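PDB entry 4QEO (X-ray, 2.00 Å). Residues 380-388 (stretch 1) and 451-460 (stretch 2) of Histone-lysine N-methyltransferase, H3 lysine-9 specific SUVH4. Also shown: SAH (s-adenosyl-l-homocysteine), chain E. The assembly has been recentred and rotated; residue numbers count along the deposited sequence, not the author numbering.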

ATOM      1  N   PRO A 380       4.958  -9.807  -1.163  1.00 32.99           N
ATOM      2  CA  PRO A 380       6.422  -9.798  -1.125  1.00 31.92           C
ATOM      3  C   PRO A 380       6.964  -8.961  -2.270  1.00 33.70           C
ATOM      4  O   PRO A 380       6.440  -9.015  -3.386  1.00 30.46           O
ATOM      5  N   VAL A 381       7.993  -8.176  -1.985  1.00 33.02           N
ATOM      6  CA  VAL A 381       8.708  -7.454  -3.024  1.00 34.85           C
ATOM      7  C   VAL A 381       9.990  -8.204  -3.407  1.00 37.75           C
ATOM      8  O   VAL A 381      10.203  -8.499  -4.589  1.00 32.99           O
ATOM      9  N   CYS A 382      10.839  -8.525  -2.432  1.00 33.77           N
ATOM     10  CA  CYS A 382      12.040  -9.308  -2.800  1.00 35.72           C
ATOM     11  C   CYS A 382      12.805  -9.750  -1.598  1.00 36.07           C
ATOM     12  O   CYS A 382      12.709  -9.123  -0.563  1.00 34.56           O
ATOM     13  N   GLU A 383      13.594 -10.808  -1.748  1.00 29.77           N
ATOM     14  CA  GLU A 383      14.556 -11.169  -0.732  1.00 31.51           C
ATOM     15  C   GLU A 383      15.754 -10.253  -0.924  1.00 32.40           C
ATOM     16  O   GLU A 383      16.090  -9.885  -2.045  1.00 35.64           O
ATOM     17  N   TYR A 384      16.397  -9.870   0.164  1.00 35.18           N
ATOM     18  CA  TYR A 384      17.678  -9.198   0.036  1.00 34.81           C
ATOM     19  C   TYR A 384      18.752 -10.250  -0.275  1.00 35.43           C
ATOM     20  O   TYR A 384      19.159 -11.006   0.603  1.00 40.20           O
ATOM     21  N   ILE A 385      19.183 -10.296  -1.536  1.00 35.35           N
ATOM     22  CA  ILE A 385      20.196 -11.248  -2.005  1.00 36.43           C
ATOM     23  C   ILE A 385      21.581 -10.602  -2.187  1.00 38.02           C
ATOM     24  O   ILE A 385      21.702  -9.478  -2.681  1.00 38.60           O
ATOM     25  N   GLY A 386      22.619 -11.325  -1.785  1.00 39.95           N
ATOM     26  CA  GLY A 386      23.997 -10.876  -1.907  1.00 41.81           C
ATOM     27  C   GLY A 386      24.909 -12.009  -1.459  1.00 40.04           C
ATOM     28  O   GLY A 386      24.484 -13.171  -1.446  1.00 39.34           O
ATOM     29  N   VAL A 387      26.148 -11.686  -1.088  1.00 39.87           N
ATOM     30  CA  VAL A 387      27.068 -12.687  -0.553  1.00 46.21           C
ATOM     31  C   VAL A 387      26.987 -12.719   0.966  1.00 47.90           C
ATOM     32  O   VAL A 387      27.312 -11.736   1.621  1.00 45.92           O
ATOM     33  N   VAL A 388      26.559 -13.846   1.527  1.00 41.47           N
ATOM     34  CA  VAL A 388      26.484 -13.975   2.980  1.00 42.93           C
ATOM     35  C   VAL A 388      27.880 -14.111   3.582  1.00 46.62           C
ATOM     36  O   VAL A 388      28.577 -15.093   3.327  1.00 45.79           O
ATOM     37  N   SER A 451      29.016  -6.067  -4.369  1.00 59.39           N
ATOM     38  CA  SER A 451      29.522  -6.345  -5.701  1.00 57.97           C
ATOM     39  C   SER A 451      28.592  -7.259  -6.464  1.00 55.40           C
ATOM     40  O   SER A 451      28.569  -7.254  -7.693  1.00 55.62           O
ATOM     41  N   THR A 452      27.809  -8.040  -5.737  1.00 42.84           N
ATOM     42  CA  THR A 452      26.851  -8.903  -6.403  1.00 42.20           C
ATOM     43  C   THR A 452      25.589  -9.063  -5.555  1.00 43.40           C
ATOM     44  O   THR A 452      25.648  -9.044  -4.321  1.00 46.57           O
ATOM     45  N   GLY A 453      24.447  -9.188  -6.219  1.00 40.34           N
ATOM     46  CA  GLY A 453      23.178  -9.312  -5.522  1.00 40.61           C
ATOM     47  C   GLY A 453      22.014  -9.204  -6.478  1.00 43.27           C
ATOM     48  O   GLY A 453      22.210  -9.111  -7.690  1.00 46.27           O
ATOM     49  N   ASN A 454      20.796  -9.235  -5.942  1.00 47.75           N
ATOM     50  CA  ASN A 454      19.615  -8.925  -6.740  1.00 44.33           C
ATOM     51  C   ASN A 454      19.275  -7.428  -6.604  1.00 47.03           C
ATOM     52  O   ASN A 454      20.095  -6.655  -6.106  1.00 48.42           O
ATOM     53  N   PHE A 455      18.073  -7.028  -7.017  1.00 40.72           N
ATOM     54  CA  PHE A 455      17.730  -5.599  -7.078  1.00 38.11           C
ATOM     55  C   PHE A 455      17.500  -4.933  -5.723  1.00 39.25           C
ATOM     56  O   PHE A 455      17.469  -3.699  -5.622  1.00 41.62           O
ATOM     57  N   ALA A 456      17.326  -5.755  -4.696  1.00 40.03           N
ATOM     58  CA  ALA A 456      17.026  -5.275  -3.352  1.00 41.96           C
ATOM     59  C   ALA A 456      17.980  -4.188  -2.881  1.00 45.26           C
ATOM     60  O   ALA A 456      17.564  -3.249  -2.201  1.00 44.10           O
ATOM     61  N   ARG A 457      19.257  -4.317  -3.243  1.00 39.35           N
ATOM     62  CA  ARG A 457      20.280  -3.368  -2.800  1.00 42.23           C
ATOM     63  C   ARG A 457      20.076  -1.932  -3.312  1.00 45.84           C
ATOM     64  O   ARG A 457      20.684  -0.992  -2.792  1.00 46.23           O
ATOM     65  N   PHE A 458      19.234  -1.765  -4.328  1.00 48.32           N
ATOM     66  CA  PHE A 458      18.994  -0.446  -4.910  1.00 47.70           C
ATOM     67  C   PHE A 458      17.879   0.314  -4.194  1.00 50.24           C
ATOM     68  O   PHE A 458      17.601   1.477  -4.509  1.00 45.11           O
ATOM     69  N   ILE A 459      17.242  -0.345  -3.232  1.00 50.10           N
ATOM     70  CA  ILE A 459      16.120   0.265  -2.523  1.00 47.13           C
ATOM     71  C   ILE A 459      16.574   1.185  -1.395  1.00 47.12           C
ATOM     72  O   ILE A 459      17.312   0.771  -0.507  1.00 46.23           O
ATOM     73  N   ASN A 460      16.124   2.438  -1.431  1.00 46.27           N
ATOM     74  CA  ASN A 460      16.578   3.436  -0.472  1.00 44.73           C
ATOM     75  C   ASN A 460      15.888   3.382   0.877  1.00 44.36           C
ATOM     76  O   ASN A 460      14.854   2.734   1.032  1.00 42.30           O
TER

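The polar centre of this contact is Asn454, whose CA-to-CB bond points toward stretch 1 and whose side chain, with chi1 at 72° (p) and chi2 at -15°, sets its amide against the backbone from Glu383 to Ile385. Its ND2 donates to Glu383 O at 2.7 Å with an N-H...O angle of 154°, and its OD1 accepts from Ile385 N at 3.2 Å and 156°. One amide thus satisfies a carbonyl and an NH two residues apart. The same OD1 receives a weak bond from Ala456 N at 3.2 Å, within its own stretch, and Asn454 N makes another weak bond to Ile385 O at 3.4 Å. Ile385 (chi1 m, chi2 m) points toward stretch 2, with CB 3.5 Å from Asn454 CG, while its end leads away.

Water 1 joins the stretches, hydrogen-bonding to Ile385 O and to Asn454 O, each 2.7 Å from its oxygen, and accepting weakly from Arg457 N at 3.1 Å.

Where the CA atoms come closest, glycine faces glycine: Gly386 CA lies 4.0 Å from Gly453 CA. A CB ideally placed on Gly453 would sit 2.5 Å from Ile385 O, a clash, so this approach depends on the absent side chain. Gly386 CA also makes a CA-H...O contact with Thr452 O at 3.5 Å, and beyond it Val387 CG2 (chi1 t) meets Thr452 CG2 (chi1 t) at 3.5 Å.

Around Cys382, Phe455 and Ala456 the packing is largely apolar. Cys382 points toward stretch 2 in the p rotamer, placing SG 3.6 Å from Ala456 CB and 4.1 Å from Ile459 CD1; Ala456 and Ile459 (chi1 m, chi2 t) point toward stretch 1 in turn. Phe455 starts away, but chi1 of 76° (p) returns its ring, bringing CZ within 3.4 Å of Cys382 CB; Cys382 SG lies 4.1 Å from the centroid of the Phe455 ring, 34° off its normal, an oblique sulfur-aromatic contact. Separately, Tyr384 (t) also starts away, yet its CD2 reaches Ala456 CB at 3.7 Å.

Farther along stretch 2, Asn460 OD1 accepts from SAH N at 2.7 Å.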

ATOM      1  CB  PRO A 380       6.783 -11.272  -1.326  1.00 31.32           C
ATOM      2  CG  PRO A 380       5.622 -11.840  -2.087  1.00 31.60           C
ATOM      3  CD  PRO A 380       4.412 -11.114  -1.586  1.00 28.11           C
ATOM      4  CB  VAL A 381       9.022  -6.002  -2.610  1.00 37.35           C
ATOM      5  CG1 VAL A 381       9.851  -5.299  -3.686  1.00 32.95           C
ATOM      6  CG2 VAL A 381       7.727  -5.243  -2.371  1.00 37.98           C
ATOM      7  CB  CYS A 382      13.003  -8.488  -3.670  1.00 33.91           C
ATOM      8  SG  CYS A 382      13.539  -6.955  -2.883  1.00 40.58           S
ATOM      9  CB  GLU A 383      14.994 -12.640  -0.885  1.00 32.21           C
ATOM     10  CG  GLU A 383      15.890 -13.119   0.257  1.00 32.38           C
ATOM     11  CD  GLU A 383      16.210 -14.616   0.209  1.00 35.39           C
ATOM     12  OE1 GLU A 383      15.402 -15.398  -0.328  1.00 41.50           O
ATOM     13  OE2 GLU A 383      17.286 -15.006   0.716  1.00 35.90           O
ATOM     14  CB  TYR A 384      18.008  -8.431   1.314  1.00 34.65           C
ATOM     15  CG  TYR A 384      19.087  -7.387   1.136  1.00 43.75           C
ATOM     16  CD1 TYR A 384      20.428  -7.726   1.254  1.00 48.70           C
ATOM     17  CD2 TYR A 384      18.768  -6.067   0.848  1.00 48.55           C
ATOM     18  CE1 TYR A 384      21.426  -6.785   1.092  1.00 51.66           C
ATOM     19  CE2 TYR A 384      19.763  -5.113   0.683  1.00 48.51           C
ATOM     20  CZ  TYR A 384      21.093  -5.484   0.811  1.00 51.15           C
ATOM     21  OH  TYR A 384      22.098  -4.554   0.655  1.00 54.46           O
ATOM     22  CB  ILE A 385      19.754 -11.897  -3.342  1.00 34.30           C
ATOM     23  CG1 ILE A 385      18.413 -12.629  -3.173  1.00 31.48           C
ATOM     24  CG2 ILE A 385      20.823 -12.859  -3.877  1.00 32.50           C
ATOM     25  CD1 ILE A 385      18.479 -13.847  -2.276  1.00 33.15           C
ATOM     26  CB  VAL A 387      28.533 -12.397  -0.935  1.00 50.39           C
ATOM     27  CG1 VAL A 387      29.458 -13.469  -0.341  1.00 52.29           C
ATOM     28  CG2 VAL A 387      28.692 -12.345  -2.434  1.00 49.63           C
ATOM     29  CB  VAL A 388      25.657 -15.189   3.406  1.00 42.97           C
ATOM     30  CG1 VAL A 388      25.631 -15.288   4.923  1.00 46.44           C
ATOM     31  CG2 VAL A 388      24.241 -15.092   2.848  1.00 40.62           C
ATOM     32  CB  SER A 451      30.928  -6.936  -5.619  1.00 56.28           C
ATOM     33  OG  SER A 451      31.789  -6.028  -4.950  1.00 61.41           O
ATOM     34  CB  THR A 452      27.495 -10.267  -6.760  1.00 49.04           C
ATOM     35  OG1 THR A 452      26.584 -11.047  -7.537  1.00 47.13           O
ATOM     36  CG2 THR A 452      27.867 -11.024  -5.515  1.00 45.38           C
ATOM     37  CB  ASN A 454      18.439  -9.815  -6.346  1.00 39.88           C
ATOM     38  CG  ASN A 454      17.857  -9.459  -4.992  1.00 39.49           C
ATOM     39  OD1 ASN A 454      18.474  -8.746  -4.198  1.00 40.54           O
ATOM     40  ND2 ASN A 454      16.664  -9.968  -4.717  1.00 38.46           N
ATOM     41  CB  PHE A 455      16.525  -5.345  -7.999  1.00 35.83           C
ATOM     42  CG  PHE A 455      15.191  -5.732  -7.401  1.00 38.04           C
ATOM     43  CD1 PHE A 455      14.452  -4.814  -6.666  1.00 40.10           C
ATOM     44  CD2 PHE A 455      14.665  -7.000  -7.599  1.00 39.84           C
ATOM     45  CE1 PHE A 455      13.231  -5.159  -6.124  1.00 43.36           C
ATOM     46  CE2 PHE A 455      13.438  -7.349  -7.064  1.00 41.38           C
ATOM     47  CZ  PHE A 455      12.715  -6.424  -6.330  1.00 39.74           C
ATOM     48  CB  ALA A 456      17.035  -6.440  -2.364  1.00 38.45           C
ATOM     49  CB  ARG A 457      21.681  -3.875  -3.179  1.00 44.73           C
ATOM     50  CG  ARG A 457      21.851  -4.164  -4.663  1.00 48.36           C
ATOM     51  CD  ARG A 457      22.629  -3.068  -5.365  1.00 53.84           C
ATOM     52  NE  ARG A 457      24.057  -3.170  -5.086  1.00 56.89           N
ATOM     53  CZ  ARG A 457      24.965  -2.275  -5.465  1.00 55.07           C
ATOM     54  NH1 ARG A 457      26.239  -2.463  -5.161  1.00 51.19           N
ATOM     55  NH2 ARG A 457      24.601  -1.193  -6.140  1.00 58.87           N
ATOM     56  CB  PHE A 458      18.656  -0.566  -6.400  1.00 48.16           C
ATOM     57  CG  PHE A 458      19.815  -1.000  -7.248  1.00 51.76           C
ATOM     58  CD1 PHE A 458      20.862  -0.131  -7.499  1.00 57.20           C
ATOM     59  CD2 PHE A 458      19.863  -2.278  -7.786  1.00 54.62           C
ATOM     60  CE1 PHE A 458      21.941  -0.525  -8.271  1.00 59.29           C
ATOM     61  CE2 PHE A 458      20.935  -2.678  -8.566  1.00 55.82           C
ATOM     62  CZ  PHE A 458      21.975  -1.796  -8.807  1.00 57.22           C
ATOM     63  CB  ILE A 459      15.146  -0.801  -1.994  1.00 41.04           C
ATOM     64  CG1 ILE A 459      14.570  -1.602  -3.170  1.00 42.81           C
ATOM     65  CG2 ILE A 459      14.053  -0.144  -1.158  1.00 34.60           C
ATOM     66  CD1 ILE A 459      13.818  -2.909  -2.780  1.00 37.04           C
ATOM     67  CB  ASN A 460      16.441   4.845  -1.060  1.00 44.10           C
ATOM     68  CG  ASN A 460      17.401   5.078  -2.198  1.00 51.29           C
ATOM     69  OD1 ASN A 460      18.571   4.681  -2.128  1.00 50.39           O
ATOM     70  ND2 ASN A 460      16.914   5.696  -3.268  1.00 50.61           N
TER
HETATM   71  N   SAH E 801      20.835   4.863  -3.653  1.00 59.74           N
HETATM   72  CA  SAH E 801      21.753   3.751  -3.433  1.00 64.70           C
HETATM   73  CB  SAH E 801      20.988   2.478  -3.069  1.00 64.37           C
HETATM   74  CG  SAH E 801      20.769   2.293  -1.567  1.00 63.56           C
HETATM   75  SD  SAH E 801      22.266   1.714  -0.725  1.00 74.64           S
HETATM   76  C   SAH E 801      22.674   3.544  -4.632  1.00 69.82           C
HETATM   77  O   SAH E 801      23.205   2.454  -4.838  1.00 70.80           O
HETATM   78  OXT SAH E 801      22.910   4.464  -5.423  1.00 69.97           O
HETATM   79  C5' SAH E 801      22.168   2.974   0.569  1.00 75.48           C
HETATM   80  C4' SAH E 801      22.991   4.200   0.203  1.00 76.20           C
HETATM   81  O4' SAH E 801      22.196   5.070  -0.583  1.00 78.09           O
HETATM   82  C3' SAH E 801      23.450   4.973   1.429  1.00 79.18           C
HETATM   83  O3' SAH E 801      24.813   4.744   1.689  1.00 80.36           O
HETATM   84  C2' SAH E 801      23.218   6.425   1.077  1.00 79.67           C
HETATM   85  O2' SAH E 801      24.407   7.017   0.607  1.00 77.52           O
HETATM   86  C1' SAH E 801      22.203   6.377  -0.045  1.00 80.29           C
HETATM   87  N9  SAH E 801      20.884   6.659   0.541  1.00 83.06           N
HETATM   88  C8  SAH E 801      19.908   5.743   0.846  1.00 84.52           C
HETATM   89  N7  SAH E 801      18.855   6.397   1.387  1.00 84.65           N
HETATM   90  C5  SAH E 801      19.155   7.713   1.443  1.00 85.68           C
HETATM   91  C6  SAH E 801      18.446   8.813   1.904  1.00 84.17           C
HETATM   92  N6  SAH E 801      17.223   8.650   2.403  1.00 81.19           N
HETATM   93  N1  SAH E 801      19.020  10.068   1.836  1.00 85.29           N
HETATM   94  C2  SAH E 801      20.290  10.227   1.314  1.00 86.12           C
HETATM   95  N3  SAH E 801      20.990   9.129   0.856  1.00 85.61           N
HETATM   96  C4  SAH E 801      20.429   7.895   0.917  1.00 85.36           C
HETATM   97  O   HOH W   1      20.700  -7.094  -3.475  1.00 38.35           O